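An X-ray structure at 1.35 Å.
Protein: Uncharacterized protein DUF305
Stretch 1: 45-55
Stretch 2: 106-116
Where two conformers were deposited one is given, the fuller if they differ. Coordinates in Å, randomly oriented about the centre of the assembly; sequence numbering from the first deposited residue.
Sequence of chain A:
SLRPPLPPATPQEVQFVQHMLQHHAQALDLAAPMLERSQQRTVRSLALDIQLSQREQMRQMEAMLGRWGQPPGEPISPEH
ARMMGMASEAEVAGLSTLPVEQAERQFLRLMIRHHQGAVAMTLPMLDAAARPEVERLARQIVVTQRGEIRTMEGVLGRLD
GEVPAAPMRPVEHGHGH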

# COMPACT_ATOMS: atom_id res chain seq x y z
N SER A 45 12.94 -3.66 -10.38
CA SER A 45 12.11 -4.86 -10.56
C SER A 45 11.10 -4.96 -9.43
O SER A 45 9.91 -5.21 -9.63
CB SER A 45 12.99 -6.12 -10.55
OG SER A 45 13.78 -6.21 -11.73
N LEU A 46 11.59 -4.76 -8.22
CA LEU A 46 10.75 -4.83 -7.06
C LEU A 46 9.67 -3.73 -7.08
O LEU A 46 8.49 -3.99 -6.78
CB LEU A 46 11.64 -4.76 -5.82
CG LEU A 46 10.92 -4.83 -4.48
CD1 LEU A 46 10.04 -6.08 -4.32
CD2 LEU A 46 11.95 -4.72 -3.36
N ALA A 47 10.05 -2.49 -7.42
CA ALA A 47 9.09 -1.40 -7.49
C ALA A 47 7.97 -1.69 -8.51
O ALA A 47 6.78 -1.48 -8.23
CB ALA A 47 9.80 -0.06 -7.79
N LEU A 48 8.35 -2.23 -9.67
CA LEU A 48 7.37 -2.59 -10.69
C LEU A 48 6.38 -3.65 -10.19
O LEU A 48 5.15 -3.55 -10.39
CB LEU A 48 8.12 -3.15 -11.92
CG LEU A 48 8.83 -2.12 -12.79
CD1 LEU A 48 9.94 -2.76 -13.65
CD2 LEU A 48 7.81 -1.42 -13.66
N ASP A 49 6.92 -4.67 -9.53
CA ASP A 49 6.11 -5.77 -9.04
C ASP A 49 5.13 -5.27 -7.99
O ASP A 49 3.97 -5.69 -7.96
CB ASP A 49 7.00 -6.85 -8.44
CG ASP A 49 7.75 -7.63 -9.50
OD1 ASP A 49 7.44 -7.48 -10.70
OD2 ASP A 49 8.66 -8.39 -9.12
N ILE A 50 5.58 -4.36 -7.12
CA ILE A 50 4.67 -3.87 -6.09
C ILE A 50 3.58 -3.00 -6.72
O ILE A 50 2.41 -3.05 -6.32
CB ILE A 50 5.45 -3.09 -5.00
CG1 ILE A 50 6.38 -4.05 -4.23
CG2 ILE A 50 4.49 -2.34 -4.07
CD1 ILE A 50 7.45 -3.34 -3.37
N GLN A 51 3.94 -2.21 -7.72
CA GLN A 51 2.94 -1.41 -8.41
C GLN A 51 1.86 -2.31 -9.00
O GLN A 51 0.66 -2.06 -8.88
CB GLN A 51 3.58 -0.58 -9.52
CG GLN A 51 2.61 0.32 -10.23
CD GLN A 51 3.11 0.74 -11.59
OE1 GLN A 51 4.15 1.38 -11.71
NE2 GLN A 51 2.36 0.40 -12.62
N LEU A 52 2.29 -3.39 -9.65
CA LEU A 52 1.32 -4.26 -10.29
C LEU A 52 0.41 -4.98 -9.30
O LEU A 52 -0.81 -5.09 -9.50
CB LEU A 52 2.06 -5.26 -11.19
CG LEU A 52 2.66 -4.59 -12.45
CD1 LEU A 52 3.52 -5.56 -13.26
CD2 LEU A 52 1.55 -3.96 -13.33
N SER A 53 0.98 -5.45 -8.21
CA SER A 53 0.16 -6.17 -7.23
C SER A 53 -0.79 -5.22 -6.52
O SER A 53 -1.96 -5.57 -6.29
CB SER A 53 1.03 -6.86 -6.20
OG SER A 53 1.64 -5.87 -5.38
N GLN A 54 -0.34 -4.03 -6.18
CA GLN A 54 -1.22 -3.07 -5.52
C GLN A 54 -2.35 -2.65 -6.46
O GLN A 54 -3.51 -2.54 -6.04
CB GLN A 54 -0.43 -1.85 -5.03
CG GLN A 54 0.56 -2.14 -3.89
CD GLN A 54 -0.08 -2.04 -2.51
OE1 GLN A 54 -0.39 -0.95 -2.02
NE2 GLN A 54 -0.28 -3.19 -1.87
N ARG A 55 -2.02 -2.41 -7.73
CA ARG A 55 -3.06 -2.02 -8.68
C ARG A 55 -4.15 -3.10 -8.86
O ARG A 55 -5.33 -2.78 -9.02
CB ARG A 55 -2.44 -1.63 -10.02
CG ARG A 55 -1.78 -0.27 -9.97
CD ARG A 55 -1.01 0.05 -11.24
NE ARG A 55 -1.92 0.16 -12.38
CZ ARG A 55 -1.56 0.66 -13.56
NH1 ARG A 55 -0.32 1.12 -13.72
NH2 ARG A 55 -2.43 0.72 -14.56
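Stretch 2, residues 106-116: QFLRLMIRHHQ

Stretch 2 is helical throughout, as is stretch 1, and each helix runs on beyond both ends of its segment. The two point the same way, their axes crossing at 26° and coming no closer than 12.1 Å. At that spacing the backbones stay apart and side chains must fill the gap; the contact buries a modest 305 Å², both sides summed.

Gln 106 begins the stretch out of reach of stretch 1, its OE1 accepting hydrogen bonds from Arg 109 NE and NH1, both at 2.8 Å. Phe 107 makes the first bridge. With chi1 in t, its ring reaches across so that Phe 107 CZ lies 4.0 Å from Ala 47 CB and 4.5 Å from Ile 50 CD1. A large residue thus faces a small one where the CA atoms of Phe 107 and Ala 47 are 9.0 Å apart. Leu 108 starts out sideways, but its end comes nearer, and its CD2 meets Leu 46 CD2 at 3.7 Å.

Arg 109 and Leu 110 make no contact, and the next turn brings round Met 111, whose CE packs 4.0 Å from Ile 50 CG2. Ile 50 is the hub of stretch 1, touching Phe 107, Met 111 and His 115, so one branched side chain meets three positions spaced four residues apart, over about two turns of its partner. Ile 112 and Arg 113 again lie out of reach.

Polar groups take over at the end. His 114 CE1 approaches Gln 54 OE1 at 3.6 Å, with the oxygen near the ring plane. His 115 CE1 lies 4.3 Å from Ile 50 CG2 and 4.1 Å from Gln 54 NE2. The two imidazoles are tied together by a hydrogen bond between His 114 ND1 and His 115 ND1, 3.0 Å long, while no hydrogen bond crosses between the two stretches. Gln 116 finishes the stretch clear of the contact.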

# COMPACT_ATOMS: atom_id res chain seq x y z
N GLN A 106 15.38 4.46 1.62
CA GLN A 106 14.17 5.07 2.14
C GLN A 106 12.93 4.45 1.49
O GLN A 106 11.92 4.23 2.16
CB GLN A 106 14.20 6.58 1.88
CG GLN A 106 14.80 7.40 2.95
CD GLN A 106 14.03 7.25 4.27
OE1 GLN A 106 14.45 6.50 5.11
NE2 GLN A 106 12.89 7.97 4.41
N PHE A 107 12.98 4.20 0.19
CA PHE A 107 11.85 3.56 -0.48
C PHE A 107 11.48 2.25 0.20
O PHE A 107 10.31 1.98 0.47
CB PHE A 107 12.17 3.34 -1.96
CG PHE A 107 11.25 2.38 -2.64
CD1 PHE A 107 9.97 2.79 -3.01
CD2 PHE A 107 11.66 1.09 -2.93
CE1 PHE A 107 9.11 1.92 -3.65
CE2 PHE A 107 10.79 0.19 -3.56
CZ PHE A 107 9.51 0.61 -3.90
N LEU A 108 12.49 1.43 0.49
CA LEU A 108 12.24 0.14 1.12
C LEU A 108 11.71 0.32 2.54
O LEU A 108 10.73 -0.33 2.92
CB LEU A 108 13.51 -0.72 1.13
CG LEU A 108 13.95 -1.08 -0.29
CD1 LEU A 108 15.41 -1.60 -0.28
CD2 LEU A 108 13.01 -2.10 -0.91
N ARG A 109 12.33 1.21 3.32
CA ARG A 109 11.85 1.44 4.68
C ARG A 109 10.41 1.96 4.68
O ARG A 109 9.59 1.51 5.48
CB ARG A 109 12.77 2.40 5.43
CG ARG A 109 14.15 1.83 5.67
CD ARG A 109 14.88 2.75 6.60
NE ARG A 109 15.32 3.95 5.89
CZ ARG A 109 16.58 4.15 5.50
NH1 ARG A 109 16.90 5.26 4.86
NH2 ARG A 109 17.51 3.24 5.75
N LEU A 110 10.11 2.91 3.80
CA LEU A 110 8.78 3.47 3.76
C LEU A 110 7.78 2.45 3.29
O LEU A 110 6.67 2.38 3.83
CB LEU A 110 8.72 4.71 2.84
CG LEU A 110 9.52 5.92 3.34
CD1 LEU A 110 9.54 6.97 2.25
CD2 LEU A 110 8.90 6.49 4.64
N MET A 111 8.13 1.66 2.28
CA MET A 111 7.16 0.68 1.79
C MET A 111 6.95 -0.44 2.80
O MET A 111 5.83 -0.94 2.93
CB MET A 111 7.59 0.12 0.43
CG MET A 111 6.50 -0.71 -0.25
SD MET A 111 5.14 0.29 -0.96
CE MET A 111 5.98 0.94 -2.40
N ILE A 112 7.99 -0.84 3.52
CA ILE A 112 7.79 -1.81 4.59
C ILE A 112 6.82 -1.29 5.65
O ILE A 112 5.89 -2.00 6.04
CB ILE A 112 9.13 -2.25 5.24
CG1 ILE A 112 9.95 -3.11 4.27
CG2 ILE A 112 8.88 -2.97 6.59
CD1 ILE A 112 11.44 -3.20 4.67
N ARG A 113 7.01 -0.05 6.11
CA ARG A 113 6.14 0.47 7.15
C ARG A 113 4.71 0.60 6.62
O ARG A 113 3.73 0.31 7.34
CB ARG A 113 6.69 1.82 7.66
CG ARG A 113 5.99 2.35 8.92
CD ARG A 113 6.48 3.75 9.27
NE ARG A 113 6.16 4.69 8.21
CZ ARG A 113 6.74 5.87 8.01
NH1 ARG A 113 7.76 6.30 8.75
NH2 ARG A 113 6.32 6.62 7.04
N HIS A 114 4.60 1.03 5.38
CA HIS A 114 3.33 1.13 4.69
C HIS A 114 2.60 -0.22 4.69
O HIS A 114 1.42 -0.32 5.08
CB HIS A 114 3.62 1.64 3.29
CG HIS A 114 2.49 1.55 2.33
ND1 HIS A 114 2.14 0.38 1.70
CD2 HIS A 114 1.64 2.50 1.86
CE1 HIS A 114 1.12 0.60 0.89
NE2 HIS A 114 0.80 1.89 0.97
N HIS A 115 3.31 -1.28 4.31
CA HIS A 115 2.70 -2.59 4.26
C HIS A 115 2.36 -3.12 5.66
O HIS A 115 1.35 -3.79 5.84
CB HIS A 115 3.67 -3.57 3.57
CG HIS A 115 3.64 -3.51 2.07
ND1 HIS A 115 3.28 -2.38 1.36
CD2 HIS A 115 3.90 -4.47 1.15
CE1 HIS A 115 3.31 -2.66 0.06
NE2 HIS A 115 3.70 -3.92 -0.09
N GLN A 116 3.19 -2.83 6.65
CA GLN A 116 2.87 -3.20 8.02
C GLN A 116 1.57 -2.53 8.46
O GLN A 116 0.77 -3.15 9.14
CB GLN A 116 4.03 -2.87 8.98
CG GLN A 116 5.25 -3.73 8.69
CD GLN A 116 6.50 -3.25 9.41
OE1 GLN A 116 6.66 -2.07 9.66
NE2 GLN A 116 7.41 -4.18 9.70